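Long-range contacts in transferrin (Manduca sexta, PDB 6WB6), which transports iron, binding a single ferric ion per molecule together with a carbonate anion: residues L355-S359 and E387-C393; S585-V589 and N629-N633; L394-Q398 and A415-L421; P423-Y429 and A636-T642. All coordinates share one frame; numbering follows the deposited sequence.

All four contacts lie in the second transferrin-like domain, remote from the iron bound by Y90 and Y204 in the first. Contacts 1 and 3 follow each other along the chain, share helix 390-399 and have centres about 12 Å apart. Contact 4 then opens, and contact 2 forms and closes within its span; their centres are about 8 Å apart, and both use the antiparallel sheet in which strands 422-428 and 587-590 are neighbours. Contact 2 also lies about 12 Å from contact 1, centre to centre. Between 429 and 585 the chain builds a separate mixed sheet, so contacts 2 and 4 bind its return to the subdomain begun by contacts 1 and 3, consistent with the two-subdomain transferrin lobe.

Contact 1 (L355-S359 and E387-C393); sequences LCVTS and ENSEDAC
E387 donates its backbone N to V357 O at 3.0 Å, and the V357 carbonyl points almost straight at the donor, with a C=O...N angle of 174°. The bond carries the parallel pairing of strands 352-357 and 381-386 one residue past the second strand. The E387 side chain passes C356 SG with CG, at 3.7 Å, and then bends at chi2, taking the carboxylate away. E387 O meets T358 in turn, lying 3.2 Å from T358 CA in a CA-H...O contact. Beyond N388 the chain turns back, and S389 O comes within 3.3 Å of T358 CG2; this methyl also touches C393 SG, so it sits against the mouth of the new helix. S389 is the N-cap of that helix, its OG accepting from A392 N at 2.9 Å. The topology here is a beta-alpha-beta unit, strand 352-357 crossing through helix 360-375 to strand 381-386, and each strand passes to its following helix through a serine N-cap, since S359 OG accepts from A362 N. E390, in the first turn, sends its carboxylate to a salt bridge with R411. C393 ends the segment by forming the disulfide, SG to C356 SG at 2.1 Å. Its chi3 of -79° makes it a left-handed bridge. C356 extends SG anti to its own N, whereas C393 holds chi1 at -92°, off the staggered positions; both cysteines pack on A405, and V357 O lies 3.5 Å from C393 SG.

Contact 2 (S585-V589 and N629-N633); sequences SRTWV and NVIFN
Strand 587-590, an inner strand of the antiparallel four-stranded sheet, is tied to the loop before strand 638-641 by R586 and W588, which reach N629, I631, F632 and N633. R586 NH1 donates to N629 O at 3.2 Å, with an N-H...O angle of 167°; the acceptor lies in the guanidinium plane, although NH1 stands well above the carbonyl plane of N629. A weak second bond runs from NH1 to I631 O at 3.1 Å, and a water joins R586 NH2 (2.6 Å) to N629 O (2.8 Å). I631 is the middle residue of a classic gamma turn, closed weakly by F632 N on V630 O. Over one guanidinium face lies the N633 amide, ND2 being 3.4 Å from R586 NE; the two planes are 36° apart, and both atoms are donors, so this is packing. W588 brings CZ2 edge-on to I631 O at 3.3 Å, and its six-membered ring meets the F632 ring obliquely, at 48°, while also stacking on F425. The bend at chi3 brings the arginine head to the loop, while its NE salt-bridges D408, which follows strand 405-407. With D408 balancing the charge, the two carbonyls and the water probably fix the rotation of the guanidinium.

Contact 3 (L394-Q398 and A415-L421); sequences LKSVQ and AAKKYNL
Y419 lays its ring against the backbone between L394 and K395, with K395 N 3.7 Å above the plane, over the ring centre, and L394 C over the same face. This is a helix-helix packing of helix 390-399 on helix 411-419: the short segments cross at -52°, with their axes 10.3 Å apart at the closest approach, and both helices belong to the subdomain whose sheet contains strand 587-590. The opposite face of the ring carries K418 CG, 3.4 Å above the plane, from the tyrosine's own helix, so the ring is sandwiched between the L394-K395 backbone and the K418 side chain. L394 CB lies over the same face as K395 N, near its CE2 rim, 3.4 Å from Y419 CE2. At another edge stands the Q398 amide group, its plane turned 78° against the ring, while K395 crosses the ring at about a right angle, its CB above the plane near Y419 CE1. The phenol reaches D391 with OH, a hydrogen bond to OD1 one turn earlier in helix 390-399. An alanine at Y419 is likely to leave a gap over the L394-K395 backbone and deprive D391 OD1 of its hydroxyl partner. Further inward, L394 divides its two methyls: CD1 touches A415 CB at 3.7 Å, and CD2 touches L421 CD1 at 3.8 Å. N420, leaving the helix with positive phi, lets the chain turn back, bringing L421 in beside L394, where both pack on V589. L421 projects CG anti to its carbonyl carbon (chi1 -53°), directing CD2 to V397 CG1 at 3.5 Å, a pair tighter than usual van der Waals contact.

Contact 4 (P423-Y429 and A636-T642); sequences PVFHEVY and AKGLATT
H426 holds its imidazole with one face over A640 O, which lies 3.4 Å above the plane toward the rim, and with T642 OG1 at the edge, 3.1 Å from ND1. That ND1-OG1 hydrogen bond is nearly straight (165°), and either atom could be its donor. H426 CG sits between the backbone N and the carbonyl carbon (chi1 60°), which swings the ring back across the neighbouring strand. A leucine in its place would probably leave the T642 hydroxyl without this mate and free to turn. The Y429 ring has A636 N at its edge, and F425 meets L639 CD1 obliquely at 4.1 Å from CE2. These groups decorate the outer antiparallel pair of the four-stranded sheet, strand 638-641 being outermost. H426 and A640 form a hydrogen-bonded pair, H426 N to A640 O at 2.7 Å and A640 N to H426 O at 3.0 Å. F425 and T641 are a non-hydrogen-bonded pair whose side chains diverge. At the other end a classic beta bulge sets K637 and G638 both against V428: K637 N donates to V428 O at 2.8 Å, and G638 N does so only weakly.

Contact 1 (L355-S359 and E387-C393)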
loop_
_atom_site.group_PDB
_atom_site.type_symbol
_atom_site.label_atom_id
_atom_site.label_comp_id
_atom_site.label_asym_id
_atom_site.label_seq_id
_atom_site.Cartn_x
_atom_site.Cartn_y
_atom_site.Cartn_z
ATOM N N LEU A 355 8.371 2.839 -13.779
ATOM C CA LEU A 355 9.346 2.194 -12.915
ATOM C C LEU A 355 10.303 1.401 -13.786
ATOM O O LEU A 355 9.864 0.642 -14.653
ATOM C CB LEU A 355 8.683 1.254 -11.915
ATOM C CG LEU A 355 9.671 0.359 -11.153
ATOM C CD1 LEU A 355 10.611 1.159 -10.296
ATOM C CD2 LEU A 355 8.933 -0.703 -10.328
ATOM N N CYS A 356 11.593 1.566 -13.550
ATOM C CA CYS A 356 12.588 0.824 -14.306
ATOM C C CYS A 356 12.881 -0.477 -13.573
ATOM O O CYS A 356 13.115 -0.473 -12.360
ATOM C CB CYS A 356 13.864 1.636 -14.487
ATOM S SG CYS A 356 14.994 0.816 -15.678
ATOM N N VAL A 357 12.806 -1.589 -14.301
ATOM C CA VAL A 357 13.076 -2.916 -13.772
ATOM C C VAL A 357 14.248 -3.517 -14.541
ATOM O O VAL A 357 14.541 -3.130 -15.673
ATOM C CB VAL A 357 11.841 -3.824 -13.880
ATOM C CG1 VAL A 357 10.654 -3.192 -13.170
ATOM C CG2 VAL A 357 11.505 -4.056 -15.331
ATOM N N THR A 358 14.906 -4.493 -13.919
ATOM C CA THR A 358 16.138 -5.052 -14.460
ATOM C C THR A 358 16.027 -6.515 -14.866
ATOM O O THR A 358 17.061 -7.148 -15.079
ATOM C CB THR A 358 17.280 -4.932 -13.454
ATOM O OG1 THR A 358 16.912 -5.578 -12.234
ATOM C CG2 THR A 358 17.612 -3.479 -13.168
ATOM N N SER A 359 14.825 -7.070 -14.993
ATOM C CA SER A 359 14.716 -8.452 -15.435
ATOM C C SER A 359 13.329 -8.688 -15.999
ATOM O O SER A 359 12.394 -7.919 -15.739
ATOM C CB SER A 359 15.007 -9.423 -14.294
ATOM O OG SER A 359 13.938 -9.472 -13.379
ATOM N N GLU A 387 15.534 -2.313 -18.366
ATOM C CA GLU A 387 16.921 -2.242 -18.784
ATOM C C GLU A 387 17.604 -3.483 -18.239
ATOM O O GLU A 387 17.017 -4.244 -17.468
ATOM C CB GLU A 387 17.595 -0.960 -18.279
ATOM C CG GLU A 387 16.907 0.307 -18.771
ATOM C CD GLU A 387 17.159 0.560 -20.246
ATOM O OE1 GLU A 387 18.214 0.135 -20.758
ATOM O OE2 GLU A 387 16.279 1.154 -20.890
ATOM N N ASN A 388 18.855 -3.696 -18.625
ATOM C CA ASN A 388 19.497 -4.967 -18.323
ATOM C C ASN A 388 20.404 -4.892 -17.105
ATOM O O ASN A 388 21.045 -5.889 -16.764
ATOM C CB ASN A 388 20.249 -5.479 -19.554
ATOM C CG ASN A 388 19.334 -6.242 -20.525
ATOM O OD1 ASN A 388 18.105 -6.252 -20.378
ATOM N ND2 ASN A 388 19.936 -6.885 -21.520
ATOM N N SER A 389 20.427 -3.759 -16.409
ATOM C CA SER A 389 21.147 -3.677 -15.150
ATOM C C SER A 389 20.596 -2.538 -14.304
ATOM O O SER A 389 19.830 -1.689 -14.767
ATOM C CB SER A 389 22.633 -3.441 -15.380
ATOM O OG SER A 389 22.824 -2.120 -15.821
ATOM N N GLU A 390 21.055 -2.506 -13.059
ATOM C CA GLU A 390 20.735 -1.393 -12.182
ATOM C C GLU A 390 21.343 -0.098 -12.714
ATOM O O GLU A 390 20.671 0.933 -12.781
ATOM C CB GLU A 390 21.229 -1.714 -10.770
ATOM C CG GLU A 390 21.158 -0.578 -9.769
ATOM C CD GLU A 390 21.682 -0.984 -8.413
ATOM O OE1 GLU A 390 21.006 -1.777 -7.724
ATOM O OE2 GLU A 390 22.793 -0.543 -8.053
ATOM N N ASP A 391 22.622 -0.139 -13.116
ATOM C CA ASP A 391 23.257 1.068 -13.645
ATOM C C ASP A 391 22.520 1.570 -14.881
ATOM O O ASP A 391 22.387 2.784 -15.083
ATOM C CB ASP A 391 24.734 0.809 -13.956
ATOM C CG ASP A 391 25.401 1.996 -14.598
ATOM O OD1 ASP A 391 25.837 2.925 -13.860
ATOM O OD2 ASP A 391 25.467 2.020 -15.848
ATOM N N ALA A 392 22.015 0.658 -15.710
ATOM C CA ALA A 392 21.264 1.104 -16.880
ATOM C C ALA A 392 19.892 1.639 -16.502
ATOM O O ALA A 392 19.354 2.496 -17.208
ATOM C CB ALA A 392 21.105 -0.021 -17.896
ATOM N N CYS A 393 19.292 1.127 -15.420
ATOM C CA CYS A 393 18.049 1.727 -14.944
ATOM C C CYS A 393 18.310 3.123 -14.401
ATOM O O CYS A 393 17.500 4.035 -14.600
ATOM C CB CYS A 393 17.400 0.852 -13.860
ATOM S SG CYS A 393 16.222 -0.323 -14.492
#

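Contact 2 (S585-V589 and N629-N633)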
loop_
_atom_site.group_PDB
_atom_site.type_symbol
_atom_site.label_atom_id
_atom_site.label_comp_id
_atom_site.label_asym_id
_atom_site.label_seq_id
_atom_site.Cartn_x
_atom_site.Cartn_y
_atom_site.Cartn_z
ATOM N N SER A 585 18.323 1.202 3.072
ATOM C CA SER A 585 17.525 0.071 2.625
ATOM C C SER A 585 17.272 0.243 1.143
ATOM O O SER A 585 17.446 1.334 0.603
ATOM C CB SER A 585 16.178 -0.004 3.355
ATOM O OG SER A 585 15.252 0.919 2.811
ATOM N N ARG A 586 16.854 -0.834 0.481
ATOM C CA ARG A 586 16.506 -0.702 -0.923
ATOM C C ARG A 586 15.710 0.583 -1.106
ATOM O O ARG A 586 14.716 0.811 -0.412
ATOM C CB ARG A 586 15.691 -1.890 -1.411
ATOM C CG ARG A 586 15.126 -1.690 -2.778
ATOM C CD ARG A 586 14.623 -3.002 -3.378
ATOM N NE ARG A 586 15.717 -3.933 -3.610
ATOM C CZ ARG A 586 15.566 -5.189 -4.032
ATOM N NH1 ARG A 586 14.364 -5.693 -4.292
ATOM N NH2 ARG A 586 16.626 -5.948 -4.202
ATOM N N THR A 587 16.163 1.414 -2.042
ATOM C CA THR A 587 15.692 2.783 -2.230
ATOM C C THR A 587 15.363 3.024 -3.692
ATOM O O THR A 587 16.131 2.624 -4.575
ATOM C CB THR A 587 16.748 3.781 -1.841
ATOM O OG1 THR A 587 17.066 3.635 -0.459
ATOM C CG2 THR A 587 16.259 5.156 -2.104
ATOM N N TRP A 588 14.252 3.708 -3.945
ATOM C CA TRP A 588 13.883 4.114 -5.291
ATOM C C TRP A 588 14.280 5.564 -5.497
ATOM O O TRP A 588 14.013 6.421 -4.640
ATOM C CB TRP A 588 12.388 3.893 -5.553
ATOM C CG TRP A 588 12.103 2.425 -5.653
ATOM C CD1 TRP A 588 11.900 1.710 -6.784
ATOM C CD2 TRP A 588 11.995 1.484 -4.553
ATOM N NE1 TRP A 588 11.677 0.384 -6.476
ATOM C CE2 TRP A 588 11.744 0.219 -5.115
ATOM C CE3 TRP A 588 12.085 1.594 -3.158
ATOM C CZ2 TRP A 588 11.595 -0.933 -4.335
ATOM C CZ3 TRP A 588 11.920 0.441 -2.380
ATOM C CH2 TRP A 588 11.694 -0.798 -2.972
ATOM N N VAL A 589 14.966 5.826 -6.603
ATOM C CA VAL A 589 15.524 7.146 -6.848
ATOM C C VAL A 589 14.910 7.691 -8.121
ATOM O O VAL A 589 14.475 6.942 -9.003
ATOM C CB VAL A 589 17.061 7.139 -6.941
ATOM C CG1 VAL A 589 17.655 6.590 -5.686
ATOM C CG2 VAL A 589 17.523 6.360 -8.146
ATOM N N ASN A 629 12.375 -11.440 -3.880
ATOM C CA ASN A 629 12.974 -10.122 -3.857
ATOM C C ASN A 629 12.848 -9.446 -5.203
ATOM O O ASN A 629 13.674 -8.606 -5.556
ATOM C CB ASN A 629 14.440 -10.208 -3.447
ATOM C CG ASN A 629 14.602 -10.881 -2.133
ATOM O OD1 ASN A 629 13.746 -10.742 -1.242
ATOM N ND2 ASN A 629 15.673 -11.647 -1.994
ATOM N N VAL A 630 11.812 -9.816 -5.946
ATOM C CA VAL A 630 11.532 -9.178 -7.220
ATOM C C VAL A 630 10.928 -7.804 -6.945
ATOM O O VAL A 630 9.868 -7.703 -6.317
ATOM C CB VAL A 630 10.596 -10.039 -8.069
ATOM C CG1 VAL A 630 10.501 -9.458 -9.448
ATOM C CG2 VAL A 630 11.099 -11.487 -8.126
ATOM N N ILE A 631 11.595 -6.750 -7.427
ATOM C CA ILE A 631 11.205 -5.346 -7.224
ATOM C C ILE A 631 11.350 -4.955 -5.762
ATOM O O ILE A 631 12.043 -3.988 -5.440
ATOM C CB ILE A 631 9.773 -5.044 -7.703
ATOM C CG1 ILE A 631 9.667 -5.306 -9.204
ATOM C CG2 ILE A 631 9.438 -3.573 -7.425
ATOM C CD1 ILE A 631 8.354 -5.010 -9.829
ATOM N N PHE A 632 10.680 -5.675 -4.872
ATOM C CA PHE A 632 10.804 -5.445 -3.440
ATOM C C PHE A 632 11.444 -6.665 -2.808
ATOM O O PHE A 632 11.282 -7.788 -3.289
ATOM C CB PHE A 632 9.431 -5.159 -2.776
ATOM C CG PHE A 632 8.615 -4.069 -3.484
ATOM C CD1 PHE A 632 8.918 -2.734 -3.309
ATOM C CD2 PHE A 632 7.575 -4.405 -4.319
ATOM C CE1 PHE A 632 8.220 -1.747 -3.968
ATOM C CE2 PHE A 632 6.849 -3.430 -4.976
ATOM C CZ PHE A 632 7.170 -2.086 -4.796
ATOM N N ASN A 633 12.156 -6.450 -1.710
ATOM C CA ASN A 633 12.619 -7.598 -0.951
ATOM C C ASN A 633 11.450 -8.225 -0.216
ATOM O O ASN A 633 10.579 -7.521 0.302
ATOM C CB ASN A 633 13.701 -7.195 0.028
ATOM C CG ASN A 633 14.975 -6.840 -0.677
ATOM O OD1 ASN A 633 15.563 -7.691 -1.328
ATOM N ND2 ASN A 633 15.385 -5.573 -0.594
HETATM O O HOH W 1 16.349 -7.997 -5.778
#

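Contact 3 (L394-Q398 and A415-L421)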
loop_
_atom_site.group_PDB
_atom_site.type_symbol
_atom_site.label_atom_id
_atom_site.label_comp_id
_atom_site.label_asym_id
_atom_site.label_seq_id
_atom_site.Cartn_x
_atom_site.Cartn_y
_atom_site.Cartn_z
ATOM N N LEU A 394 19.417 3.292 -13.676
ATOM C CA LEU A 394 19.747 4.603 -13.139
ATOM C C LEU A 394 20.010 5.595 -14.257
ATOM O O LEU A 394 19.505 6.717 -14.233
ATOM C CB LEU A 394 20.957 4.504 -12.216
ATOM C CG LEU A 394 20.710 3.668 -10.973
ATOM C CD1 LEU A 394 22.039 3.456 -10.297
ATOM C CD2 LEU A 394 19.688 4.349 -10.039
ATOM N N LYS A 395 20.836 5.222 -15.229
ATOM C CA LYS A 395 21.006 6.088 -16.388
ATOM C C LYS A 395 19.663 6.428 -16.998
ATOM O O LYS A 395 19.444 7.554 -17.451
ATOM C CB LYS A 395 21.893 5.417 -17.433
ATOM C CG LYS A 395 22.013 6.170 -18.754
ATOM C CD LYS A 395 22.575 7.604 -18.579
ATOM C CE LYS A 395 23.182 8.130 -19.902
ATOM N NZ LYS A 395 23.386 9.635 -19.935
ATOM N N SER A 396 18.764 5.450 -17.067
ATOM C CA SER A 396 17.503 5.705 -17.741
ATOM C C SER A 396 16.679 6.720 -16.972
ATOM O O SER A 396 16.018 7.573 -17.578
ATOM C CB SER A 396 16.724 4.402 -17.923
ATOM O OG SER A 396 15.419 4.629 -18.436
ATOM N N VAL A 397 16.688 6.651 -15.638
ATOM C CA VAL A 397 15.990 7.679 -14.865
ATOM C C VAL A 397 16.589 9.054 -15.179
ATOM O O VAL A 397 15.871 10.021 -15.447
ATOM C CB VAL A 397 16.030 7.351 -13.361
ATOM C CG1 VAL A 397 15.290 8.429 -12.516
ATOM C CG2 VAL A 397 15.361 5.980 -13.087
ATOM N N GLN A 398 17.913 9.151 -15.205
ATOM C CA GLN A 398 18.540 10.420 -15.569
ATOM C C GLN A 398 18.067 10.924 -16.930
ATOM O O GLN A 398 17.691 12.094 -17.071
ATOM C CB GLN A 398 20.047 10.269 -15.587
ATOM C CG GLN A 398 20.747 11.556 -15.850
ATOM C CD GLN A 398 22.205 11.364 -16.006
ATOM O OE1 GLN A 398 22.996 11.895 -15.221
ATOM N NE2 GLN A 398 22.597 10.596 -17.028
ATOM N N ALA A 415 24.782 6.582 -6.757
ATOM C CA ALA A 415 23.848 6.841 -7.846
ATOM C C ALA A 415 23.472 8.310 -7.932
ATOM O O ALA A 415 23.160 8.803 -9.022
ATOM C CB ALA A 415 22.600 5.988 -7.668
ATOM N N ALA A 416 23.488 9.028 -6.806
ATOM C CA ALA A 416 23.206 10.460 -6.847
ATOM C C ALA A 416 24.399 11.264 -7.355
ATOM O O ALA A 416 24.221 12.229 -8.107
ATOM C CB ALA A 416 22.782 10.963 -5.459
ATOM N N LYS A 417 25.618 10.917 -6.940
ATOM C CA LYS A 417 26.778 11.617 -7.479
ATOM C C LYS A 417 26.842 11.436 -8.984
ATOM O O LYS A 417 27.187 12.362 -9.719
ATOM C CB LYS A 417 28.072 11.102 -6.838
ATOM C CG LYS A 417 28.873 12.144 -6.079
ATOM N N LYS A 418 26.475 10.253 -9.463
ATOM C CA LYS A 418 26.788 9.867 -10.829
ATOM C C LYS A 418 25.692 10.276 -11.795
ATOM O O LYS A 418 25.994 10.701 -12.918
ATOM C CB LYS A 418 27.021 8.348 -10.896
ATOM C CG LYS A 418 26.914 7.731 -12.296
ATOM C CD LYS A 418 28.246 7.607 -12.939
ATOM C CE LYS A 418 28.949 6.369 -12.437
ATOM N NZ LYS A 418 28.648 5.231 -13.340
ATOM N N TYR A 419 24.444 10.133 -11.381
ATOM C CA TYR A 419 23.283 10.393 -12.253
ATOM C C TYR A 419 22.413 11.530 -11.781
ATOM O O TYR A 419 21.384 11.674 -12.334
ATOM C CB TYR A 419 22.405 9.164 -12.286
ATOM C CG TYR A 419 23.086 8.040 -12.973
ATOM C CD1 TYR A 419 23.431 8.177 -14.298
ATOM C CD2 TYR A 419 23.454 6.915 -12.277
ATOM C CE1 TYR A 419 24.075 7.173 -14.955
ATOM C CE2 TYR A 419 24.034 5.861 -12.938
ATOM C CZ TYR A 419 24.422 6.057 -14.240
ATOM O OH TYR A 419 25.067 5.115 -14.893
ATOM N N ASN A 420 22.870 12.285 -10.803
ATOM C CA ASN A 420 22.099 13.387 -10.235
ATOM C C ASN A 420 20.662 12.965 -9.929
ATOM O O ASN A 420 19.698 13.694 -10.196
ATOM C CB ASN A 420 22.122 14.596 -11.161
ATOM C CG ASN A 420 21.762 15.857 -10.450
ATOM O OD1 ASN A 420 21.815 15.922 -9.213
ATOM N ND2 ASN A 420 21.389 16.885 -11.220
ATOM N N LEU A 421 20.520 11.773 -9.363
ATOM C CA LEU A 421 19.245 11.287 -8.867
ATOM C C LEU A 421 19.180 11.486 -7.365
ATOM O O LEU A 421 20.181 11.769 -6.709
ATOM C CB LEU A 421 19.062 9.810 -9.221
ATOM C CG LEU A 421 19.258 9.498 -10.703
ATOM C CD1 LEU A 421 19.285 7.985 -10.909
ATOM C CD2 LEU A 421 18.143 10.140 -11.486
#

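Contact 4 (P423-Y429 and A636-T642)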
loop_
_atom_site.group_PDB
_atom_site.type_symbol
_atom_site.label_atom_id
_atom_site.label_comp_id
_atom_site.label_asym_id
_atom_site.label_seq_id
_atom_site.Cartn_x
_atom_site.Cartn_y
_atom_site.Cartn_z
ATOM N N PRO A 423 16.816 10.043 -3.645
ATOM C CA PRO A 423 15.869 9.027 -3.159
ATOM C C PRO A 423 14.495 9.616 -2.949
ATOM O O PRO A 423 14.360 10.755 -2.508
ATOM C CB PRO A 423 16.483 8.558 -1.840
ATOM C CG PRO A 423 17.378 9.638 -1.406
ATOM C CD PRO A 423 17.814 10.414 -2.633
ATOM N N VAL A 424 13.469 8.830 -3.275
ATOM C CA VAL A 424 12.079 9.240 -3.109
ATOM C C VAL A 424 11.400 8.462 -1.997
ATOM O O VAL A 424 10.667 9.037 -1.184
ATOM C CB VAL A 424 11.298 9.094 -4.435
ATOM C CG1 VAL A 424 9.779 9.358 -4.220
ATOM C CG2 VAL A 424 11.851 10.023 -5.484
ATOM N N PHE A 425 11.599 7.147 -1.970
ATOM C CA PHE A 425 11.065 6.308 -0.900
ATOM C C PHE A 425 11.927 5.061 -0.824
ATOM O O PHE A 425 12.653 4.725 -1.771
ATOM C CB PHE A 425 9.604 5.949 -1.134
ATOM C CG PHE A 425 9.365 5.164 -2.392
ATOM C CD1 PHE A 425 9.112 5.808 -3.589
ATOM C CD2 PHE A 425 9.419 3.780 -2.380
ATOM C CE1 PHE A 425 8.911 5.090 -4.753
ATOM C CE2 PHE A 425 9.218 3.065 -3.541
ATOM C CZ PHE A 425 8.961 3.717 -4.725
ATOM N N HIS A 426 11.858 4.406 0.327
ATOM C CA HIS A 426 12.710 3.278 0.657
ATOM C C HIS A 426 11.873 2.216 1.360
ATOM O O HIS A 426 10.741 2.471 1.799
ATOM C CB HIS A 426 13.865 3.719 1.549
ATOM C CG HIS A 426 13.404 4.325 2.832
ATOM N ND1 HIS A 426 13.350 5.686 3.037
ATOM C CD2 HIS A 426 12.937 3.752 3.968
ATOM C CE1 HIS A 426 12.904 5.923 4.258
ATOM N NE2 HIS A 426 12.641 4.764 4.839
ATOM N N GLU A 427 12.459 1.015 1.462
ATOM C CA GLU A 427 11.854 -0.097 2.174
ATOM C C GLU A 427 11.991 0.076 3.674
ATOM O O GLU A 427 12.977 0.623 4.175
ATOM C CB GLU A 427 12.491 -1.428 1.757
ATOM C CG GLU A 427 12.039 -1.875 0.400
ATOM C CD GLU A 427 12.547 -3.244 -0.016
ATOM O OE1 GLU A 427 13.460 -3.800 0.635
ATOM O OE2 GLU A 427 12.047 -3.732 -1.030
ATOM N N VAL A 428 10.965 -0.354 4.388
ATOM C CA VAL A 428 11.055 -0.487 5.829
ATOM C C VAL A 428 10.788 -1.942 6.190
ATOM O O VAL A 428 10.151 -2.692 5.447
ATOM C CB VAL A 428 10.090 0.458 6.575
ATOM C CG1 VAL A 428 10.534 1.883 6.391
ATOM C CG2 VAL A 428 8.658 0.252 6.130
ATOM N N TYR A 429 11.271 -2.328 7.363
ATOM C CA TYR A 429 11.324 -3.730 7.738
ATOM C C TYR A 429 10.836 -3.917 9.169
ATOM O O TYR A 429 10.603 -2.960 9.908
ATOM C CB TYR A 429 12.738 -4.267 7.577
ATOM C CG TYR A 429 13.335 -3.971 6.239
ATOM C CD1 TYR A 429 12.915 -4.650 5.112
ATOM C CD2 TYR A 429 14.321 -3.011 6.098
ATOM C CE1 TYR A 429 13.467 -4.397 3.878
ATOM C CE2 TYR A 429 14.884 -2.749 4.850
ATOM C CZ TYR A 429 14.448 -3.448 3.753
ATOM O OH TYR A 429 14.959 -3.219 2.506
ATOM N N ALA A 636 10.468 -6.763 3.030
ATOM C CA ALA A 636 9.884 -5.439 3.170
ATOM C C ALA A 636 8.519 -5.543 3.832
ATOM O O ALA A 636 7.702 -6.396 3.485
ATOM C CB ALA A 636 9.758 -4.754 1.806
ATOM N N LYS A 637 8.285 -4.668 4.792
ATOM C CA LYS A 637 7.019 -4.559 5.481
ATOM C C LYS A 637 6.300 -3.268 5.151
ATOM O O LYS A 637 5.245 -2.985 5.736
ATOM C CB LYS A 637 7.245 -4.639 6.983
ATOM C CG LYS A 637 8.190 -5.762 7.406
ATOM C CD LYS A 637 7.818 -7.095 6.797
ATOM C CE LYS A 637 6.463 -7.566 7.222
ATOM N NZ LYS A 637 6.476 -9.067 7.112
ATOM N N GLY A 638 6.871 -2.457 4.276
ATOM C CA GLY A 638 6.230 -1.227 3.878
ATOM C C GLY A 638 7.180 -0.353 3.100
ATOM O O GLY A 638 8.344 -0.693 2.860
ATOM N N LEU A 639 6.659 0.798 2.727
ATOM C CA LEU A 639 7.421 1.808 2.019
ATOM C C LEU A 639 7.240 3.121 2.748
ATOM O O LEU A 639 6.144 3.401 3.241
ATOM C CB LEU A 639 6.951 1.924 0.584
ATOM C CG LEU A 639 7.084 0.634 -0.221
ATOM C CD1 LEU A 639 6.430 0.849 -1.562
ATOM C CD2 LEU A 639 8.569 0.213 -0.369
ATOM N N ALA A 640 8.332 3.889 2.867
ATOM C CA ALA A 640 8.296 5.252 3.385
ATOM C C ALA A 640 9.127 6.170 2.506
ATOM O O ALA A 640 10.162 5.763 1.970
ATOM C CB ALA A 640 8.838 5.325 4.809
ATOM N N THR A 641 8.669 7.420 2.375
ATOM C CA THR A 641 9.453 8.443 1.707
ATOM C C THR A 641 10.754 8.674 2.451
ATOM O O THR A 641 10.807 8.608 3.678
ATOM C CB THR A 641 8.663 9.749 1.626
ATOM O OG1 THR A 641 8.191 10.102 2.933
ATOM C CG2 THR A 641 7.476 9.582 0.698
ATOM N N THR A 642 11.811 8.940 1.691
ATOM C CA THR A 642 13.141 9.139 2.236
ATOM C C THR A 642 13.280 10.587 2.699
ATOM O O THR A 642 13.093 11.508 1.899
ATOM C CB THR A 642 14.194 8.804 1.171
ATOM O OG1 THR A 642 13.895 7.532 0.585
ATOM C CG2 THR A 642 15.570 8.754 1.792
#